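Local coordinates for protein proteolytically activated form of PPO4 Tyrosinase (Agaricus bisporus var. bisporus H97, PDB 4OUA) that uses a pair of copper ions to hydroxylate monophenols and oxidise the resulting o-diphenols to o-quinones, the first step of melanin synthesis, at residues A[287-297]-A[366-377]. Numbering follows the deposited sequence.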
loop_
_atom_site.group_PDB
_atom_site.type_symbol
_atom_site.label_atom_id
_atom_site.label_comp_id
_atom_site.label_asym_id
_atom_site.label_seq_id
_atom_site.Cartn_x
_atom_site.Cartn_y
_atom_site.Cartn_z
ATOM N N ARG A 287 -6.021 6.349 1.512
ATOM C CA ARG A 287 -6.455 7.737 1.406
ATOM C C ARG A 287 -7.945 7.802 1.101
ATOM O O ARG A 287 -8.645 8.704 1.558
ATOM C CB ARG A 287 -5.664 8.477 0.328
ATOM C CG ARG A 287 -5.937 9.973 0.286
ATOM C CD ARG A 287 -5.078 10.669 -0.753
ATOM N NE ARG A 287 -5.551 10.408 -2.108
ATOM C CZ ARG A 287 -6.263 11.269 -2.827
ATOM N NH1 ARG A 287 -6.579 12.453 -2.324
ATOM N NH2 ARG A 287 -6.653 10.948 -4.051
ATOM N N HIS A 288 -8.418 6.838 0.318
ATOM C CA HIS A 288 -9.835 6.726 0.007
ATOM C C HIS A 288 -10.628 6.496 1.287
ATOM O O HIS A 288 -11.689 7.088 1.492
ATOM C CB HIS A 288 -10.084 5.588 -0.987
ATOM C CG HIS A 288 -9.602 5.881 -2.373
ATOM N ND1 HIS A 288 -9.537 4.918 -3.357
ATOM C CD2 HIS A 288 -9.169 7.031 -2.944
ATOM C CE1 HIS A 288 -9.084 5.461 -4.474
ATOM N NE2 HIS A 288 -8.852 6.742 -4.249
ATOM N N LEU A 289 -10.097 5.634 2.147
ATOM C CA LEU A 289 -10.723 5.348 3.429
ATOM C C LEU A 289 -10.806 6.609 4.283
ATOM O O LEU A 289 -11.816 6.855 4.939
ATOM C CB LEU A 289 -9.950 4.254 4.166
ATOM C CG LEU A 289 -10.549 3.773 5.487
ATOM C CD1 LEU A 289 -11.961 3.260 5.271
ATOM C CD2 LEU A 289 -9.671 2.697 6.099
ATOM N N SER A 290 -9.743 7.407 4.265
ATOM C CA SER A 290 -9.713 8.664 5.007
ATOM C C SER A 290 -10.740 9.648 4.457
ATOM O O SER A 290 -11.435 10.319 5.218
ATOM C CB SER A 290 -8.316 9.289 4.965
ATOM O OG SER A 290 -7.377 8.501 5.674
ATOM N N LEU A 291 -10.829 9.728 3.131
ATOM C CA LEU A 291 -11.785 10.614 2.474
ATOM C C LEU A 291 -13.218 10.163 2.731
ATOM O O LEU A 291 -14.097 10.978 3.013
ATOM C CB LEU A 291 -11.520 10.673 0.969
ATOM C CG LEU A 291 -10.282 11.445 0.513
ATOM C CD1 LEU A 291 -10.186 11.447 -1.005
ATOM C CD2 LEU A 291 -10.310 12.866 1.048
ATOM N N TRP A 292 -13.440 8.858 2.628
ATOM C CA TRP A 292 -14.755 8.278 2.871
ATOM C C TRP A 292 -15.203 8.526 4.308
ATOM O O TRP A 292 -16.379 8.782 4.562
ATOM C CB TRP A 292 -14.737 6.780 2.564
ATOM C CG TRP A 292 -15.989 6.067 2.952
ATOM C CD1 TRP A 292 -17.107 5.897 2.190
ATOM C CD2 TRP A 292 -16.250 5.415 4.200
ATOM N NE1 TRP A 292 -18.052 5.182 2.888
ATOM C CE2 TRP A 292 -17.551 4.875 4.123
ATOM C CE3 TRP A 292 -15.513 5.237 5.374
ATOM C CZ2 TRP A 292 -18.127 4.170 5.178
ATOM C CZ3 TRP A 292 -16.088 4.536 6.418
ATOM C CH2 TRP A 292 -17.382 4.012 6.313
ATOM N N GLN A 293 -14.258 8.454 5.242
ATOM C CA GLN A 293 -14.546 8.732 6.646
ATOM C C GLN A 293 -15.065 10.154 6.830
ATOM O O GLN A 293 -15.894 10.412 7.702
ATOM C CB GLN A 293 -13.299 8.522 7.510
ATOM C CG GLN A 293 -12.865 7.075 7.660
ATOM C CD GLN A 293 -11.574 6.939 8.441
ATOM O OE1 GLN A 293 -10.627 6.289 7.993
ATOM N NE2 GLN A 293 -11.525 7.556 9.617
ATOM N N ALA A 294 -14.572 11.071 6.005
ATOM C CA ALA A 294 -14.986 12.466 6.078
ATOM C C ALA A 294 -16.447 12.623 5.661
ATOM O O ALA A 294 -17.166 13.468 6.195
ATOM C CB ALA A 294 -14.089 13.329 5.209
ATOM N N LEU A 295 -16.880 11.804 4.710
ATOM C CA LEU A 295 -18.254 11.860 4.224
ATOM C C LEU A 295 -19.199 11.065 5.119
ATOM O O LEU A 295 -20.340 11.468 5.340
ATOM C CB LEU A 295 -18.341 11.339 2.787
ATOM C CG LEU A 295 -17.570 12.117 1.718
ATOM C CD1 LEU A 295 -17.818 11.518 0.342
ATOM C CD2 LEU A 295 -17.945 13.592 1.741
ATOM N N TYR A 296 -18.717 9.938 5.634
ATOM C CA TYR A 296 -19.552 9.046 6.431
ATOM C C TYR A 296 -19.011 8.833 7.841
ATOM O O TYR A 296 -18.645 7.715 8.202
ATOM C CB TYR A 296 -19.699 7.693 5.733
ATOM C CG TYR A 296 -20.458 7.755 4.429
ATOM C CD1 TYR A 296 -21.846 7.747 4.413
ATOM C CD2 TYR A 296 -19.789 7.815 3.215
ATOM C CE1 TYR A 296 -22.546 7.801 3.225
ATOM C CE2 TYR A 296 -20.481 7.869 2.021
ATOM C CZ TYR A 296 -21.859 7.862 2.032
ATOM O OH TYR A 296 -22.554 7.915 0.845
ATOM N N PRO A 297 -18.970 9.904 8.647
ATOM C CA PRO A 297 -18.496 9.790 10.029
ATOM C C PRO A 297 -19.428 8.927 10.872
ATOM O O PRO A 297 -20.643 8.968 10.677
ATOM C CB PRO A 297 -18.493 11.239 10.520
ATOM C CG PRO A 297 -19.514 11.918 9.679
ATOM C CD PRO A 297 -19.424 11.268 8.329
ATOM N N ARG A 366 -16.902 17.552 6.229
ATOM C CA ARG A 366 -17.723 16.754 5.324
ATOM C C ARG A 366 -18.126 17.546 4.084
ATOM O O ARG A 366 -18.301 16.978 3.006
ATOM C CB ARG A 366 -18.969 16.236 6.046
ATOM C CG ARG A 366 -19.934 15.476 5.147
ATOM C CD ARG A 366 -20.949 14.680 5.959
ATOM N NE ARG A 366 -21.763 15.529 6.826
ATOM C CZ ARG A 366 -22.612 15.066 7.738
ATOM N NH1 ARG A 366 -22.756 13.759 7.909
ATOM N NH2 ARG A 366 -23.315 15.909 8.484
ATOM N N ASP A 367 -18.267 18.859 4.239
ATOM C CA ASP A 367 -18.643 19.717 3.124
ATOM C C ASP A 367 -17.433 20.063 2.266
ATOM O O ASP A 367 -17.536 20.156 1.041
ATOM C CB ASP A 367 -19.314 20.995 3.630
ATOM C CG ASP A 367 -20.646 20.723 4.306
ATOM O OD1 ASP A 367 -21.299 19.720 3.949
ATOM O OD2 ASP A 367 -21.038 21.512 5.191
ATOM N N TYR A 368 -16.286 20.250 2.913
ATOM C CA TYR A 368 -15.049 20.556 2.203
ATOM C C TYR A 368 -14.582 19.360 1.383
ATOM O O TYR A 368 -14.248 19.491 0.206
ATOM C CB TYR A 368 -13.956 20.976 3.185
ATOM C CG TYR A 368 -12.636 21.307 2.526
ATOM C CD1 TYR A 368 -12.394 22.575 2.015
ATOM C CD2 TYR A 368 -11.631 20.354 2.419
ATOM C CE1 TYR A 368 -11.192 22.885 1.413
ATOM C CE2 TYR A 368 -10.424 20.655 1.819
ATOM C CZ TYR A 368 -10.210 21.923 1.317
ATOM O OH TYR A 368 -9.012 22.234 0.716
ATOM N N ILE A 369 -14.562 18.194 2.018
ATOM C CA ILE A 369 -14.113 16.974 1.363
ATOM C C ILE A 369 -15.058 16.570 0.238
ATOM O O ILE A 369 -14.619 16.105 -0.815
ATOM C CB ILE A 369 -13.989 15.815 2.368
ATOM C CG1 ILE A 369 -12.970 16.167 3.452
ATOM C CG2 ILE A 369 -13.581 14.537 1.659
ATOM C CD1 ILE A 369 -11.594 16.477 2.906
ATOM N N ASN A 370 -16.355 16.752 0.464
ATOM C CA ASN A 370 -17.355 16.432 -0.547
ATOM C C ASN A 370 -17.149 17.257 -1.814
ATOM O O ASN A 370 -17.202 16.728 -2.923
ATOM C CB ASN A 370 -18.765 16.655 -0.000
ATOM C CG ASN A 370 -19.833 16.037 -0.880
ATOM O OD1 ASN A 370 -20.255 14.903 -0.656
ATOM N ND2 ASN A 370 -20.272 16.779 -1.891
ATOM N N ASP A 371 -16.914 18.555 -1.646
ATOM C CA ASP A 371 -16.601 19.418 -2.779
ATOM C C ASP A 371 -15.300 18.976 -3.430
ATOM O O ASP A 371 -15.141 19.058 -4.647
ATOM C CB ASP A 371 -16.498 20.881 -2.347
ATOM C CG ASP A 371 -17.841 21.484 -2.000
ATOM O OD1 ASP A 371 -18.877 20.850 -2.293
ATOM O OD2 ASP A 371 -17.861 22.600 -1.441
ATOM N N HIS A 372 -14.370 18.509 -2.602
ATOM C CA HIS A 372 -13.080 18.029 -3.073
ATOM C C HIS A 372 -13.249 16.827 -4.000
ATOM O O HIS A 372 -12.689 16.792 -5.098
ATOM C CB HIS A 372 -12.187 17.667 -1.884
ATOM C CG HIS A 372 -10.836 17.160 -2.274
ATOM N ND1 HIS A 372 -10.032 17.806 -3.188
ATOM C CD2 HIS A 372 -10.142 16.069 -1.870
ATOM C CE1 HIS A 372 -8.905 17.135 -3.332
ATOM N NE2 HIS A 372 -8.945 16.076 -2.544
ATOM N N ILE A 373 -14.030 15.849 -3.553
ATOM C CA ILE A 373 -14.284 14.651 -4.346
ATOM C C ILE A 373 -15.029 14.980 -5.637
ATOM O O ILE A 373 -14.643 14.527 -6.714
ATOM C CB ILE A 373 -15.090 13.611 -3.549
ATOM C CG1 ILE A 373 -14.318 13.200 -2.291
ATOM C CG2 ILE A 373 -15.398 12.402 -4.417
ATOM C CD1 ILE A 373 -15.048 12.202 -1.420
ATOM N N ASP A 374 -16.093 15.771 -5.518
ATOM C CA ASP A 374 -16.882 16.200 -6.671
ATOM C C ASP A 374 -16.029 16.875 -7.740
ATOM O O ASP A 374 -16.159 16.587 -8.928
ATOM C CB ASP A 374 -17.989 17.160 -6.233
ATOM C CG ASP A 374 -19.098 16.466 -5.477
ATOM O OD1 ASP A 374 -19.444 15.325 -5.849
ATOM O OD2 ASP A 374 -19.623 17.065 -4.514
ATOM N N ARG A 375 -15.159 17.776 -7.302
ATOM C CA ARG A 375 -14.347 18.575 -8.207
ATOM C C ARG A 375 -13.204 17.773 -8.826
ATOM O O ARG A 375 -12.704 18.117 -9.898
ATOM C CB ARG A 375 -13.795 19.794 -7.462
ATOM C CG ARG A 375 -12.699 20.549 -8.191
ATOM C CD ARG A 375 -12.350 21.832 -7.459
ATOM N NE ARG A 375 -12.199 21.616 -6.024
ATOM C CZ ARG A 375 -13.050 22.064 -5.107
ATOM N NH1 ARG A 375 -14.114 22.766 -5.472
ATOM N NH2 ARG A 375 -12.834 21.818 -3.822
ATOM N N ARG A 376 -12.801 16.695 -8.158
ATOM C CA ARG A 376 -11.644 15.926 -8.602
ATOM C C ARG A 376 -12.025 14.647 -9.345
ATOM O O ARG A 376 -11.377 14.277 -10.323
ATOM C CB ARG A 376 -10.751 15.586 -7.406
ATOM C CG ARG A 376 -9.429 14.930 -7.779
ATOM C CD ARG A 376 -8.493 14.876 -6.583
ATOM N NE ARG A 376 -7.184 14.323 -6.920
ATOM C CZ ARG A 376 -6.172 15.037 -7.405
ATOM N NH1 ARG A 376 -6.318 16.337 -7.621
ATOM N NH2 ARG A 376 -5.014 14.451 -7.681
ATOM N N TYR A 377 -13.074 13.972 -8.885
ATOM C CA TYR A 377 -13.467 12.697 -9.480
ATOM C C TYR A 377 -14.858 12.749 -10.104
ATOM O O TYR A 377 -15.396 11.725 -10.524
ATOM C CB TYR A 377 -13.414 11.583 -8.433
ATOM C CG TYR A 377 -12.086 11.482 -7.720
ATOM C CD1 TYR A 377 -10.995 10.877 -8.327
ATOM C CD2 TYR A 377 -11.925 11.990 -6.439
ATOM C CE1 TYR A 377 -9.779 10.783 -7.680
ATOM C CE2 TYR A 377 -10.715 11.902 -5.783
ATOM C CZ TYR A 377 -9.645 11.297 -6.408
ATOM O OH TYR A 377 -8.436 11.207 -5.758
#
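A294 meets I369 where helix 277-295 nears its end. A294 has only its CB to offer, so I369 can settle against it, CG1 3.5 Å from A294 CB. The CG2 branch of I369 turns to L291, whose CD2 lies 3.7 Å from it. From helix 277-295, L295 is the largest bump. It enters between N370 and I373: CD2 rests on CB and OD1 of N370, each 3.6 Å away, while CD1 meets CD1 of I373 tip to tip. Chi1 (-63°) and chi2 (-177°) of L295 together bring the branch end there. R366 lies over the C-terminal end of helix 277-295, its CB and CD against the carbonyl oxygens of A294 and L295. Its bent chain brings NH1 beside the P297 ring.

At the other end the contact turns polar. R287 reaches across, and its NH2 meets OH of Y377 near the ring plane, in a bent hydrogen bond modelled at a doubtfully short 2.5 Å. D132 binds R287, R376 and Y377, and so probably offsets the two nearby arginines; D353 joins R287 to H372. An alanine in place of R287 would probably leave D353 and D132 each short of a cationic partner and open a gap beside Y377.

The axes of 287-295 and 366-377 cross at -127°, with a closest approach of 8.7 Å. This is helix-helix packing with an apolar centre and a polar end, against a tyrosinase di-copper domain helix that also carries copper ligand H282.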